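Local structure of SnoaL-like polyketide cyclase (Agrobacterium tumefaciens str. C58, 3EHC) at residues T4-Y9 with E63-D68; R71-L76 with H101-F106. The protein is of unknown function but belongs to the SnoaL-like family (NTF2 clan), related to cyclases that close polyketide rings. All blocks are in the same frame, centred on the assembly; numbering follows the deposited sequence.

In the fold
From the N terminus the chain enters helix 5-17, and contact 1 brings its first turn against the far end of strand 62-67, closing a long excursion with more helix than strand, helix 40-54 among it. Strand 71-80 then turns back antiparallel beside strand 62-67, and contact 2 pairs it with strand 96-107, closing a loop that takes in the small hairpin 85-86/89-90. The two contacts follow one another without nesting, yet they touch: Tyr9 OH meets Tyr104 OH at 2.7 Å, and Val66 is backbone-bonded to Ala73. Contact 1 sets the N-terminal helix on one side of the sheet that contact 2 builds, consistent with the NTF2-like fold, while the opposite side meets the second subunit.

Contact 1: T4-Y9 with E63-D68; sequences TLNDIY and EILVSD
Asn6 on the first turn of helix 5-17 reaches across to Ser67 and Leu65 on strand 62-67, one of the two outermost in this chain's sheet. Leu65 is the side chain to follow. Its CB lies 3.9 Å from Asn6 OD1. CG stands anti to the carbonyl carbon (chi1 -65°), and from there the two methyls part company: CD1 packs against the amide of Asn6, 3.7 Å from Asn6 CG, while CD2 comes in obliquely on the ring of Tyr9, 3.6 Å from Tyr9 CD2 and equally near Tyr9 CE2. The side chains of Asn6 and Leu65 run antiparallel past one another, with the amide tip beside Ser67. There Ser67 OG donates a hydrogen bond of 2.8 Å to Asn6 OD1, arriving from well above the carbonyl plane (63° out of it). A water accepts from Asn6 ND2 at 2.8 Å and donates to Leu65 O at 2.9 Å. Leu5 adds a looser touch, CD1 against the backbone oxygen of Asp68. The hydroxyl of Tyr9 goes deeper, to Tyr104 on strand 96-107. This is the N-terminal helix packed on the sheet, consistent with the NTF2-like alpha+beta fold. Both ends of one amide are engaged in pinning the helix start to strand 62-67, which restrains the amide's rotation, with Leu65 supplying the apolar wedge beneath the helix.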
loop_
_atom_site.group_PDB
_atom_site.type_symbol
_atom_site.label_atom_id
_atom_site.label_comp_id
_atom_site.label_asym_id
_atom_site.label_seq_id
_atom_site.Cartn_x
_atom_site.Cartn_y
_atom_site.Cartn_z
ATOM N N THR B 4 -0.281 16.177 -15.891
ATOM C CA THR B 4 -0.383 16.102 -14.433
ATOM C C THR B 4 0.517 14.952 -13.996
ATOM O O THR B 4 1.015 14.232 -14.846
ATOM C CB THR B 4 -1.851 15.759 -14.053
ATOM O OG1 THR B 4 -2.252 14.549 -14.681
ATOM C CG2 THR B 4 -2.808 16.815 -14.495
ATOM N N LEU B 5 0.749 14.786 -12.693
ATOM C CA LEU B 5 1.499 13.635 -12.198
ATOM C C LEU B 5 0.897 12.337 -12.701
ATOM O O LEU B 5 1.621 11.404 -12.996
ATOM C CB LEU B 5 1.577 13.631 -10.682
ATOM C CG LEU B 5 2.629 14.567 -10.103
ATOM C CD1 LEU B 5 2.809 14.182 -8.620
ATOM C CD2 LEU B 5 3.968 14.517 -10.869
ATOM N N ASN B 6 -0.426 12.279 -12.793
ATOM C CA ASN B 6 -1.101 11.072 -13.308
ATOM C C ASN B 6 -0.632 10.696 -14.728
ATOM O O ASN B 6 -0.345 9.518 -15.008
ATOM C CB ASN B 6 -2.632 11.186 -13.283
ATOM C CG ASN B 6 -3.258 10.721 -11.965
ATOM O OD1 ASN B 6 -2.590 10.476 -10.959
ATOM N ND2 ASN B 6 -4.574 10.624 -11.971
ATOM N N ASP B 7 -0.526 11.703 -15.601
ATOM C CA ASP B 7 -0.066 11.495 -16.959
ATOM C C ASP B 7 1.380 11.050 -17.006
ATOM O O ASP B 7 1.690 10.120 -17.742
ATOM C CB ASP B 7 -0.262 12.750 -17.798
ATOM C CG ASP B 7 -1.710 13.083 -17.996
ATOM O OD1 ASP B 7 -2.508 12.171 -18.240
ATOM O OD2 ASP B 7 -2.056 14.266 -17.921
ATOM N N ILE B 8 2.248 11.726 -16.237
ATOM C CA ILE B 8 3.682 11.384 -16.138
ATOM C C ILE B 8 3.827 9.907 -15.664
ATOM O O ILE B 8 4.571 9.120 -16.259
ATOM C CB ILE B 8 4.440 12.363 -15.205
ATOM C CG1 ILE B 8 4.270 13.813 -15.700
ATOM C CG2 ILE B 8 5.894 11.996 -15.139
ATOM C CD1 ILE B 8 4.626 14.885 -14.703
ATOM N N TYR B 9 3.058 9.545 -14.634
ATOM C CA TYR B 9 3.092 8.221 -14.072
ATOM C C TYR B 9 2.662 7.134 -15.059
ATOM O O TYR B 9 3.325 6.106 -15.155
ATOM C CB TYR B 9 2.218 8.145 -12.817
ATOM C CG TYR B 9 2.371 6.831 -12.096
ATOM C CD1 TYR B 9 3.606 6.459 -11.564
ATOM C CD2 TYR B 9 1.291 5.952 -11.938
ATOM C CE1 TYR B 9 3.769 5.253 -10.903
ATOM C CE2 TYR B 9 1.448 4.731 -11.273
ATOM C CZ TYR B 9 2.698 4.397 -10.750
ATOM O OH TYR B 9 2.902 3.219 -10.072
ATOM N N GLU B 63 -4.793 0.118 -10.856
ATOM C CA GLU B 63 -6.232 0.050 -10.588
ATOM C C GLU B 63 -6.726 1.394 -10.057
ATOM O O GLU B 63 -7.727 1.925 -10.532
ATOM C CB GLU B 63 -6.553 -1.067 -9.575
ATOM C CG GLU B 63 -8.048 -1.183 -9.188
ATOM C CD GLU B 63 -8.321 -2.201 -8.103
ATOM O OE1 GLU B 63 -7.696 -3.271 -8.124
ATOM O OE2 GLU B 63 -9.188 -1.945 -7.237
ATOM N N ILE B 64 -6.015 1.930 -9.074
ATOM C CA ILE B 64 -6.396 3.186 -8.402
ATOM C C ILE B 64 -5.190 4.093 -8.420
ATOM O O ILE B 64 -4.094 3.631 -8.157
ATOM C CB ILE B 64 -6.847 3.038 -6.909
ATOM C CG1 ILE B 64 -7.912 1.949 -6.732
ATOM C CG2 ILE B 64 -7.335 4.423 -6.395
ATOM C CD1 ILE B 64 -8.109 1.482 -5.319
ATOM N N LEU B 65 -5.403 5.351 -8.791
ATOM C CA LEU B 65 -4.415 6.419 -8.698
ATOM C C LEU B 65 -5.018 7.598 -7.889
ATOM O O LEU B 65 -6.142 8.038 -8.164
ATOM C CB LEU B 65 -4.023 6.970 -10.077
ATOM C CG LEU B 65 -3.292 6.138 -11.122
ATOM C CD1 LEU B 65 -3.024 7.043 -12.339
ATOM C CD2 LEU B 65 -1.995 5.527 -10.550
ATOM N N VAL B 66 -4.276 8.069 -6.882
ATOM C CA VAL B 66 -4.625 9.268 -6.137
ATOM C C VAL B 66 -3.400 10.185 -6.135
ATOM O O VAL B 66 -2.286 9.766 -5.802
ATOM C CB VAL B 66 -5.002 9.004 -4.675
ATOM C CG1 VAL B 66 -5.713 10.235 -4.123
ATOM C CG2 VAL B 66 -5.859 7.743 -4.494
ATOM N N SER B 67 -3.589 11.437 -6.502
ATOM C CA SER B 67 -2.453 12.350 -6.555
ATOM C C SER B 67 -2.806 13.802 -6.277
ATOM O O SER B 67 -3.956 14.255 -6.438
ATOM C CB SER B 67 -1.722 12.225 -7.901
ATOM O OG SER B 67 -2.584 12.515 -8.984
ATOM N N ASP B 68 -1.781 14.539 -5.867
ATOM C CA ASP B 68 -1.883 15.991 -5.724
ATOM C C ASP B 68 -0.715 16.651 -6.477
ATOM O O ASP B 68 -0.239 16.109 -7.478
ATOM C CB ASP B 68 -2.002 16.410 -4.251
ATOM C CG ASP B 68 -0.845 15.929 -3.388
ATOM O OD1 ASP B 68 0.288 15.821 -3.903
ATOM O OD2 ASP B 68 -1.078 15.664 -2.180
HETATM O O HOH W 1 -6.343 10.473 -9.801
#

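Contact 2: R71-L76 with H101-F106; sequences RLAARL and HVFYDF
Leu72 and Tyr104, like Ala74 and Val102, form antiparallel hydrogen-bonded pairs, each joined by two backbone bonds; the shortest is Tyr104 N to Leu72 O at 2.8 Å. Between and beyond them, Arg71-Asp105, Ala73-Phe103 and Arg75-His101 are non-hydrogen-bonded pairs.

Polar side chains meet at both ends. Arg75, extended from CG to NE, lies alongside His101 and gives NH1 to His101 NE2 at 2.9 Å, nearly in both planes although these stand 74° apart; Arg75 NE also forms a salt bridge with Glu63. At the other end the Arg71 guanidinium and Asp105 carboxylate stack, planes 3° apart; Arg71 NE and Asp105 OD1, at 4.3 Å, are beyond a salt bridge, and no N-H points at the oxygen.

Most apolar contacts lie on the face of Leu72 and Tyr104: Leu72 CD2 packs on Tyr104 CD1 (3.7 Å), and Leu76 CD1 on Val102 CG1 (3.9 Å). On the other face Ala73 CB meets Phe103 CE2 at 3.7 Å.

Within the sheet these central strands are flanked by 62-67 and 110-118. Helix 5-17 packs on the Leu72-Tyr104 face, whereas on the opposite face Phe103 and His101 form edge-to-face ring pairs with His101 and Phe103 of the second subunit.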
loop_
_atom_site.group_PDB
_atom_site.type_symbol
_atom_site.label_atom_id
_atom_site.label_comp_id
_atom_site.label_asym_id
_atom_site.label_seq_id
_atom_site.Cartn_x
_atom_site.Cartn_y
_atom_site.Cartn_z
ATOM N N ARG B 71 2.663 14.476 -4.952
ATOM C CA ARG B 71 2.668 13.067 -4.577
ATOM C C ARG B 71 1.643 12.250 -5.347
ATOM O O ARG B 71 0.603 12.761 -5.748
ATOM C CB ARG B 71 2.423 12.939 -3.080
ATOM C CG ARG B 71 3.465 13.608 -2.192
ATOM C CD ARG B 71 3.135 13.378 -0.714
ATOM N NE ARG B 71 4.263 12.792 0.023
ATOM C CZ ARG B 71 5.066 13.455 0.862
ATOM N NH1 ARG B 71 4.882 14.757 1.105
ATOM N NH2 ARG B 71 6.076 12.813 1.457
ATOM N N LEU B 72 1.957 10.973 -5.545
ATOM C CA LEU B 72 1.018 10.031 -6.181
ATOM C C LEU B 72 1.038 8.709 -5.412
ATOM O O LEU B 72 2.110 8.234 -5.012
ATOM C CB LEU B 72 1.329 9.826 -7.685
ATOM C CG LEU B 72 0.464 8.854 -8.506
ATOM C CD1 LEU B 72 0.329 9.302 -9.932
ATOM C CD2 LEU B 72 1.041 7.399 -8.442
ATOM N N ALA B 73 -0.155 8.166 -5.163
ATOM C CA ALA B 73 -0.313 6.835 -4.586
ATOM C C ALA B 73 -1.001 5.955 -5.638
ATOM O O ALA B 73 -2.027 6.362 -6.223
ATOM C CB ALA B 73 -1.141 6.919 -3.331
ATOM N N ALA B 74 -0.436 4.765 -5.877
ATOM C CA ALA B 74 -0.982 3.804 -6.855
ATOM C C ALA B 74 -1.292 2.454 -6.204
ATOM O O ALA B 74 -0.501 1.953 -5.411
ATOM C CB ALA B 74 0.001 3.616 -8.029
ATOM N N ARG B 75 -2.466 1.894 -6.512
ATOM C CA ARG B 75 -2.721 0.471 -6.341
ATOM C C ARG B 75 -2.516 -0.176 -7.707
ATOM O O ARG B 75 -3.278 0.067 -8.621
ATOM C CB ARG B 75 -4.126 0.204 -5.825
ATOM C CG ARG B 75 -4.487 -1.259 -5.741
ATOM C CD ARG B 75 -5.927 -1.337 -5.202
ATOM N NE ARG B 75 -6.548 -2.631 -5.401
ATOM C CZ ARG B 75 -6.330 -3.675 -4.606
ATOM N NH1 ARG B 75 -5.527 -3.593 -3.539
ATOM N NH2 ARG B 75 -6.953 -4.786 -4.853
ATOM N N LEU B 76 -1.467 -0.989 -7.806
ATOM C CA LEU B 76 -1.096 -1.726 -8.993
ATOM C C LEU B 76 -1.495 -3.172 -8.767
ATOM O O LEU B 76 -1.248 -3.719 -7.684
ATOM C CB LEU B 76 0.424 -1.690 -9.165
ATOM C CG LEU B 76 1.072 -0.309 -9.231
ATOM C CD1 LEU B 76 2.602 -0.352 -9.076
ATOM C CD2 LEU B 76 0.646 0.250 -10.538
ATOM N N HIS B 101 0.914 -1.563 -3.255
ATOM C CA HIS B 101 0.497 -0.210 -2.890
ATOM C C HIS B 101 1.730 0.647 -2.679
ATOM O O HIS B 101 2.556 0.387 -1.815
ATOM C CB HIS B 101 -0.319 -0.212 -1.627
ATOM C CG HIS B 101 -1.680 -0.811 -1.800
ATOM N ND1 HIS B 101 -2.653 -0.737 -0.831
ATOM C CD2 HIS B 101 -2.222 -1.498 -2.830
ATOM C CE1 HIS B 101 -3.746 -1.337 -1.262
ATOM N NE2 HIS B 101 -3.509 -1.805 -2.474
ATOM N N VAL B 102 1.835 1.703 -3.466
ATOM C CA VAL B 102 3.078 2.449 -3.538
ATOM C C VAL B 102 2.811 3.960 -3.542
ATOM O O VAL B 102 1.890 4.443 -4.182
ATOM C CB VAL B 102 3.943 1.944 -4.757
ATOM C CG1 VAL B 102 3.117 1.940 -5.999
ATOM C CG2 VAL B 102 5.310 2.722 -4.905
ATOM N N PHE B 103 3.609 4.667 -2.751
ATOM C CA PHE B 103 3.635 6.137 -2.684
ATOM C C PHE B 103 4.889 6.688 -3.380
ATOM O O PHE B 103 5.987 6.148 -3.216
ATOM C CB PHE B 103 3.626 6.622 -1.213
ATOM C CG PHE B 103 2.327 6.417 -0.529
ATOM C CD1 PHE B 103 2.021 5.183 0.041
ATOM C CD2 PHE B 103 1.363 7.423 -0.488
ATOM C CE1 PHE B 103 0.792 4.966 0.625
ATOM C CE2 PHE B 103 0.114 7.183 0.135
ATOM C CZ PHE B 103 -0.148 5.977 0.668
ATOM N N TYR B 104 4.702 7.749 -4.158
ATOM C CA TYR B 104 5.793 8.446 -4.835
ATOM C C TYR B 104 5.819 9.915 -4.440
ATOM O O TYR B 104 4.780 10.581 -4.416
ATOM C CB TYR B 104 5.659 8.372 -6.353
ATOM C CG TYR B 104 5.553 6.970 -6.930
ATOM C CD1 TYR B 104 4.321 6.338 -7.024
ATOM C CD2 TYR B 104 6.686 6.285 -7.385
ATOM C CE1 TYR B 104 4.197 5.075 -7.566
ATOM C CE2 TYR B 104 6.580 4.987 -7.920
ATOM C CZ TYR B 104 5.317 4.394 -8.014
ATOM O OH TYR B 104 5.160 3.126 -8.544
ATOM N N ASP B 105 7.014 10.401 -4.109
ATOM C CA ASP B 105 7.244 11.813 -3.911
ATOM C C ASP B 105 7.958 12.251 -5.190
ATOM O O ASP B 105 8.992 11.691 -5.544
ATOM C CB ASP B 105 8.051 12.027 -2.621
ATOM C CG ASP B 105 8.141 13.494 -2.178
ATOM O OD1 ASP B 105 7.301 14.379 -2.555
ATOM O OD2 ASP B 105 9.113 13.758 -1.421
ATOM N N PHE B 106 7.356 13.206 -5.903
ATOM C CA PHE B 106 7.905 13.759 -7.142
ATOM C C PHE B 106 8.651 15.057 -6.850
ATOM O O PHE B 106 8.248 15.829 -5.978
ATOM C CB PHE B 106 6.796 14.035 -8.162
ATOM C CG PHE B 106 6.393 12.839 -8.952
ATOM C CD1 PHE B 106 5.495 11.910 -8.417
ATOM C CD2 PHE B 106 6.919 12.624 -10.221
ATOM C CE1 PHE B 106 5.124 10.787 -9.131
ATOM C CE2 PHE B 106 6.561 11.516 -10.946
ATOM C CZ PHE B 106 5.646 10.585 -10.392
#